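Local coordinates for protein probable chitinase A (Chromobacterium violaceum, PDB 4TX8) that probably cleaves chitin chains as a family 18 endochitinase, binds calcium, and carries a carbohydrate-binding module that probably binds chitin, at residues 225-239 / 268-282. Sequence-based numbering, arbitrary orientation.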
loop_
_atom_site.group_PDB
_atom_site.type_symbol
_atom_site.label_atom_id
_atom_site.label_comp_id
_atom_site.label_asym_id
_atom_site.label_seq_id
_atom_site.Cartn_x
_atom_site.Cartn_y
_atom_site.Cartn_z
ATOM N N ILE A 225 -15.398 -0.059 11.279
ATOM C CA ILE A 225 -16.121 -0.059 10.021
ATOM C C ILE A 225 -16.885 -1.371 9.893
ATOM O O ILE A 225 -16.338 -2.395 9.474
ATOM C CB ILE A 225 -15.178 0.166 8.825
ATOM C CG1 ILE A 225 -14.547 1.559 8.933
ATOM C CG2 ILE A 225 -15.934 0.031 7.508
ATOM C CD1 ILE A 225 -13.708 1.955 7.743
ATOM N N VAL A 226 -18.148 -1.326 10.307
ATOM C CA VAL A 226 -19.050 -2.459 10.205
ATOM C C VAL A 226 -20.327 -2.015 9.506
ATOM O O VAL A 226 -20.615 -0.819 9.427
ATOM C CB VAL A 226 -19.399 -3.056 11.586
ATOM C CG1 VAL A 226 -18.148 -3.580 12.279
ATOM C CG2 VAL A 226 -20.105 -2.024 12.450
ATOM N N VAL A 227 -21.085 -2.980 8.995
ATOM C CA VAL A 227 -22.339 -2.689 8.308
ATOM C C VAL A 227 -23.310 -1.938 9.215
ATOM O O VAL A 227 -23.629 -2.400 10.313
ATOM C CB VAL A 227 -23.013 -3.979 7.799
ATOM C CG1 VAL A 227 -24.400 -3.678 7.248
ATOM C CG2 VAL A 227 -22.146 -4.651 6.743
ATOM N N GLY A 228 -23.760 -0.774 8.759
ATOM C CA GLY A 228 -24.744 0.002 9.490
ATOM C C GLY A 228 -24.164 1.058 10.413
ATOM O O GLY A 228 -24.904 1.850 10.997
ATOM N N ALA A 229 -22.843 1.079 10.550
ATOM C CA ALA A 229 -22.192 2.042 11.430
ATOM C C ALA A 229 -22.197 3.435 10.809
ATOM O O ALA A 229 -22.030 3.576 9.597
ATOM C CB ALA A 229 -20.768 1.603 11.741
ATOM N N PRO A 230 -22.401 4.469 11.640
ATOM C CA PRO A 230 -22.408 5.867 11.189
ATOM C C PRO A 230 -21.139 6.271 10.436
ATOM O O PRO A 230 -21.208 7.123 9.551
ATOM C CB PRO A 230 -22.532 6.650 12.498
ATOM C CG PRO A 230 -23.266 5.731 13.404
ATOM C CD PRO A 230 -22.765 4.352 13.063
ATOM N N VAL A 231 -20.006 5.663 10.777
ATOM C CA VAL A 231 -18.730 6.002 10.154
ATOM C C VAL A 231 -18.751 5.747 8.643
ATOM O O VAL A 231 -18.103 6.459 7.878
ATOM C CB VAL A 231 -17.561 5.213 10.802
ATOM C CG1 VAL A 231 -17.836 3.715 10.783
ATOM C CG2 VAL A 231 -16.232 5.535 10.120
ATOM N N VAL A 232 -19.513 4.744 8.219
ATOM C CA VAL A 232 -19.602 4.389 6.805
ATOM C C VAL A 232 -20.098 5.563 5.956
ATOM O O VAL A 232 -19.488 5.905 4.941
ATOM C CB VAL A 232 -20.531 3.179 6.593
ATOM C CG1 VAL A 232 -20.721 2.906 5.113
ATOM C CG2 VAL A 232 -19.971 1.951 7.303
ATOM N N SER A 233 -21.193 6.185 6.383
ATOM C CA SER A 233 -21.735 7.349 5.685
ATOM C C SER A 233 -20.883 8.592 5.909
ATOM O O SER A 233 -20.636 9.360 4.980
ATOM C CB SER A 233 -23.170 7.631 6.136
ATOM O OG SER A 233 -24.043 6.595 5.734
ATOM N N ASN A 234 -20.440 8.789 7.146
ATOM C CA ASN A 234 -19.709 9.998 7.499
ATOM C C ASN A 234 -18.337 10.080 6.839
ATOM O O ASN A 234 -17.856 11.171 6.547
ATOM C CB ASN A 234 -19.564 10.104 9.017
ATOM C CG ASN A 234 -20.895 10.309 9.716
ATOM O OD1 ASN A 234 -21.874 10.733 9.099
ATOM N ND2 ASN A 234 -20.936 10.015 11.010
ATOM N N LEU A 235 -17.711 8.931 6.599
ATOM C CA LEU A 235 -16.396 8.911 5.965
ATOM C C LEU A 235 -16.483 9.381 4.515
ATOM O O LEU A 235 -15.651 10.163 4.060
ATOM C CB LEU A 235 -15.782 7.509 6.034
ATOM C CG LEU A 235 -14.390 7.328 5.422
ATOM C CD1 LEU A 235 -13.396 8.309 6.025
ATOM C CD2 LEU A 235 -13.903 5.893 5.599
ATOM N N VAL A 236 -17.494 8.906 3.796
ATOM C CA VAL A 236 -17.715 9.325 2.414
ATOM C C VAL A 236 -17.965 10.828 2.341
ATOM O O VAL A 236 -17.401 11.525 1.497
ATOM C CB VAL A 236 -18.903 8.577 1.779
ATOM C CG1 VAL A 236 -19.260 9.184 0.430
ATOM C CG2 VAL A 236 -18.580 7.098 1.634
ATOM N N SER A 237 -18.810 11.320 3.240
ATOM C CA SER A 237 -19.116 12.743 3.308
ATOM C C SER A 237 -17.868 13.556 3.634
ATOM O O SER A 237 -17.637 14.616 3.053
ATOM C CB SER A 237 -20.207 13.004 4.349
ATOM O OG SER A 237 -20.486 14.388 4.459
ATOM N N ALA A 238 -17.064 13.047 4.560
ATOM C CA ALA A 238 -15.851 13.735 4.989
ATOM C C ALA A 238 -14.839 13.853 3.854
ATOM O O ALA A 238 -14.260 14.918 3.639
ATOM C CB ALA A 238 -15.230 13.020 6.176
ATOM N N VAL A 239 -14.630 12.760 3.127
ATOM C CA VAL A 239 -13.662 12.760 2.036
ATOM C C VAL A 239 -14.123 13.687 0.909
ATOM O O VAL A 239 -13.325 14.437 0.349
ATOM C CB VAL A 239 -13.421 11.333 1.497
ATOM C CG1 VAL A 239 -12.514 11.362 0.282
ATOM C CG2 VAL A 239 -12.807 10.461 2.586
ATOM N N TYR A 268 -22.561 -10.582 4.452
ATOM C CA TYR A 268 -22.765 -9.147 4.637
ATOM C C TYR A 268 -23.231 -8.853 6.060
ATOM O O TYR A 268 -24.402 -9.029 6.391
ATOM C CB TYR A 268 -23.771 -8.600 3.620
ATOM C CG TYR A 268 -23.734 -7.093 3.482
ATOM C CD1 TYR A 268 -22.640 -6.461 2.905
ATOM C CD2 TYR A 268 -24.786 -6.303 3.933
ATOM C CE1 TYR A 268 -22.592 -5.082 2.778
ATOM C CE2 TYR A 268 -24.749 -4.921 3.809
ATOM C CZ TYR A 268 -23.648 -4.316 3.231
ATOM O OH TYR A 268 -23.596 -2.947 3.103
ATOM N N GLY A 269 -22.297 -8.405 6.894
ATOM C CA GLY A 269 -22.559 -8.154 8.300
ATOM C C GLY A 269 -21.242 -8.013 9.038
ATOM O O GLY A 269 -20.237 -8.596 8.633
ATOM N N GLY A 270 -21.239 -7.243 10.121
ATOM C CA GLY A 270 -19.997 -6.944 10.811
ATOM C C GLY A 270 -19.051 -6.254 9.847
ATOM O O GLY A 270 -19.466 -5.385 9.082
ATOM N N ASN A 271 -17.784 -6.655 9.860
ATOM C CA ASN A 271 -16.799 -6.086 8.946
ATOM C C ASN A 271 -16.963 -6.561 7.506
ATOM O O ASN A 271 -16.476 -5.921 6.574
ATOM C CB ASN A 271 -15.385 -6.420 9.418
ATOM C CG ASN A 271 -15.098 -5.896 10.802
ATOM O OD1 ASN A 271 -15.337 -4.724 11.098
ATOM N ND2 ASN A 271 -14.594 -6.764 11.666
ATOM N N TRP A 272 -17.637 -7.691 7.323
ATOM C CA TRP A 272 -17.673 -8.322 6.011
ATOM C C TRP A 272 -18.578 -7.570 5.039
ATOM O O TRP A 272 -19.770 -7.376 5.288
ATOM C CB TRP A 272 -18.078 -9.795 6.149
ATOM C CG TRP A 272 -16.895 -10.623 6.568
ATOM C CD1 TRP A 272 -16.169 -10.484 7.715
ATOM C CD2 TRP A 272 -16.270 -11.680 5.824
ATOM N NE1 TRP A 272 -15.144 -11.395 7.740
ATOM C CE2 TRP A 272 -15.183 -12.143 6.592
ATOM C CE3 TRP A 272 -16.531 -12.286 4.589
ATOM C CZ2 TRP A 272 -14.355 -13.182 6.168
ATOM C CZ3 TRP A 272 -15.708 -13.320 4.169
ATOM C CH2 TRP A 272 -14.634 -13.758 4.957
ATOM N N GLY A 273 -17.976 -7.124 3.940
ATOM C CA GLY A 273 -18.652 -6.293 2.960
ATOM C C GLY A 273 -18.860 -4.855 3.408
ATOM O O GLY A 273 -19.448 -4.057 2.681
ATOM N N ALA A 274 -18.363 -4.516 4.596
ATOM C CA ALA A 274 -18.681 -3.233 5.224
ATOM C C ALA A 274 -18.103 -2.031 4.479
ATOM O O ALA A 274 -18.571 -0.908 4.655
ATOM C CB ALA A 274 -18.204 -3.226 6.671
ATOM N N TYR A 275 -17.092 -2.263 3.648
ATOM C CA TYR A 275 -16.438 -1.175 2.926
ATOM C C TYR A 275 -17.125 -0.837 1.605
ATOM O O TYR A 275 -16.846 0.202 1.007
ATOM C CB TYR A 275 -14.976 -1.527 2.651
ATOM C CG TYR A 275 -14.007 -0.407 2.932
ATOM C CD1 TYR A 275 -13.708 0.543 1.963
ATOM C CD2 TYR A 275 -13.387 -0.299 4.170
ATOM C CE1 TYR A 275 -12.816 1.569 2.223
ATOM C CE2 TYR A 275 -12.497 0.718 4.437
ATOM C CZ TYR A 275 -12.214 1.650 3.462
ATOM O OH TYR A 275 -11.326 2.665 3.732
ATOM N N LEU A 276 -18.015 -1.712 1.147
ATOM C CA LEU A 276 -18.595 -1.568 -0.190
ATOM C C LEU A 276 -19.387 -0.262 -0.403
ATOM O O LEU A 276 -19.254 0.362 -1.455
ATOM C CB LEU A 276 -19.476 -2.781 -0.516
ATOM C CG LEU A 276 -18.744 -4.129 -0.599
ATOM C CD1 LEU A 276 -19.729 -5.281 -0.719
ATOM C CD2 LEU A 276 -17.753 -4.155 -1.756
ATOM N N PRO A 277 -20.207 0.166 0.577
ATOM C CA PRO A 277 -20.855 1.459 0.318
ATOM C C PRO A 277 -19.888 2.647 0.380
ATOM O O PRO A 277 -20.180 3.693 -0.197
ATOM C CB PRO A 277 -21.916 1.555 1.422
ATOM C CG PRO A 277 -21.488 0.595 2.466
ATOM C CD PRO A 277 -20.774 -0.506 1.761
ATOM N N ILE A 278 -18.754 2.487 1.055
ATOM C CA ILE A 278 -17.735 3.534 1.079
ATOM C C ILE A 278 -17.110 3.690 -0.309
ATOM O O ILE A 278 -16.971 4.802 -0.820
ATOM C CB ILE A 278 -16.633 3.237 2.116
ATOM C CG1 ILE A 278 -17.229 3.192 3.526
ATOM C CG2 ILE A 278 -15.523 4.279 2.038
ATOM C CD1 ILE A 278 -16.243 2.766 4.598
ATOM N N ILE A 279 -16.742 2.562 -0.910
ATOM C CA ILE A 279 -16.244 2.539 -2.281
ATOM C C ILE A 279 -17.277 3.105 -3.249
ATOM O O ILE A 279 -16.955 3.925 -4.110
ATOM C CB ILE A 279 -15.885 1.108 -2.728
ATOM C CG1 ILE A 279 -14.809 0.515 -1.817
ATOM C CG2 ILE A 279 -15.430 1.099 -4.181
ATOM C CD1 ILE A 279 -14.640 -0.985 -1.975
ATOM N N ASP A 280 -18.521 2.662 -3.099
ATOM C CA ASP A 280 -19.589 3.070 -4.004
ATOM C C ASP A 280 -19.834 4.573 -3.919
ATOM O O ASP A 280 -19.974 5.245 -4.939
ATOM C CB ASP A 280 -20.878 2.304 -3.694
ATOM C CG ASP A 280 -22.007 2.660 -4.642
ATOM O OD1 ASP A 280 -21.760 2.740 -5.865
ATOM O OD2 ASP A 280 -23.141 2.867 -4.161
ATOM N N GLY A 281 -19.870 5.098 -2.698
ATOM C CA GLY A 281 -20.091 6.516 -2.481
ATOM C C GLY A 281 -18.974 7.407 -2.996
ATOM O O GLY A 281 -19.203 8.572 -3.302
ATOM N N LEU A 282 -17.764 6.864 -3.095
ATOM C CA LEU A 282 -16.607 7.653 -3.511
ATOM C C LEU A 282 -16.040 7.233 -4.866
ATOM O O LEU A 282 -14.931 7.633 -5.222
ATOM C CB LEU A 282 -15.501 7.564 -2.452
ATOM C CG LEU A 282 -15.793 8.242 -1.113
ATOM C CD1 LEU A 282 -14.756 7.853 -0.075
ATOM C CD2 LEU A 282 -15.841 9.755 -1.284
HETATM O O HOH W 1 -23.140 -4.991 11.379
#
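Val227 N donates a hydrogen bond to Gly270 O (2.9 Å, N-H...O 154°), the donor tilted from the carbonyl plane. A water accepts from Gly270 N and donates to Val227 O, so two neighbouring loops are joined both directly and through solvent. Val226 CA adds a CH...O contact to Gly270 O (3.2 Å). In a CH-pi contact Val227 CG2 sits over the centre of one face of the Tyr268 ring, 3.9 Å from its centroid, while CG1, anti to the backbone N (chi1 173°), reaches Tyr268 CE2. Apolar contacts fill much of the rest. Ala274 CB packs against Ile225 and Val227. Ile278 CD1 touches both Ile225 CG2 and Leu235 CD2, each at 4.0 Å, and lies over one face of the Tyr275 ring. Ile225 CD1 meets Tyr275 CE2 near the calcium site, close to the calcium ligand Glu220. Val232 CG1 meets Pro277 CG (3.6 Å) and Ile278 CG1; the Val236 and Leu282 side chains run antiparallel past each other. The axes of helix 276-281 and residues 230-239, the first part of helix 230-246, run 22° from parallel, as in neighbouring helices round a TIM barrel. Beneath them, Leu235 touches Leu217 of strand 214-218, and Val239 and Leu282 rest on strand 251-254; helix 193-210 flanks Asn234 and Ala238.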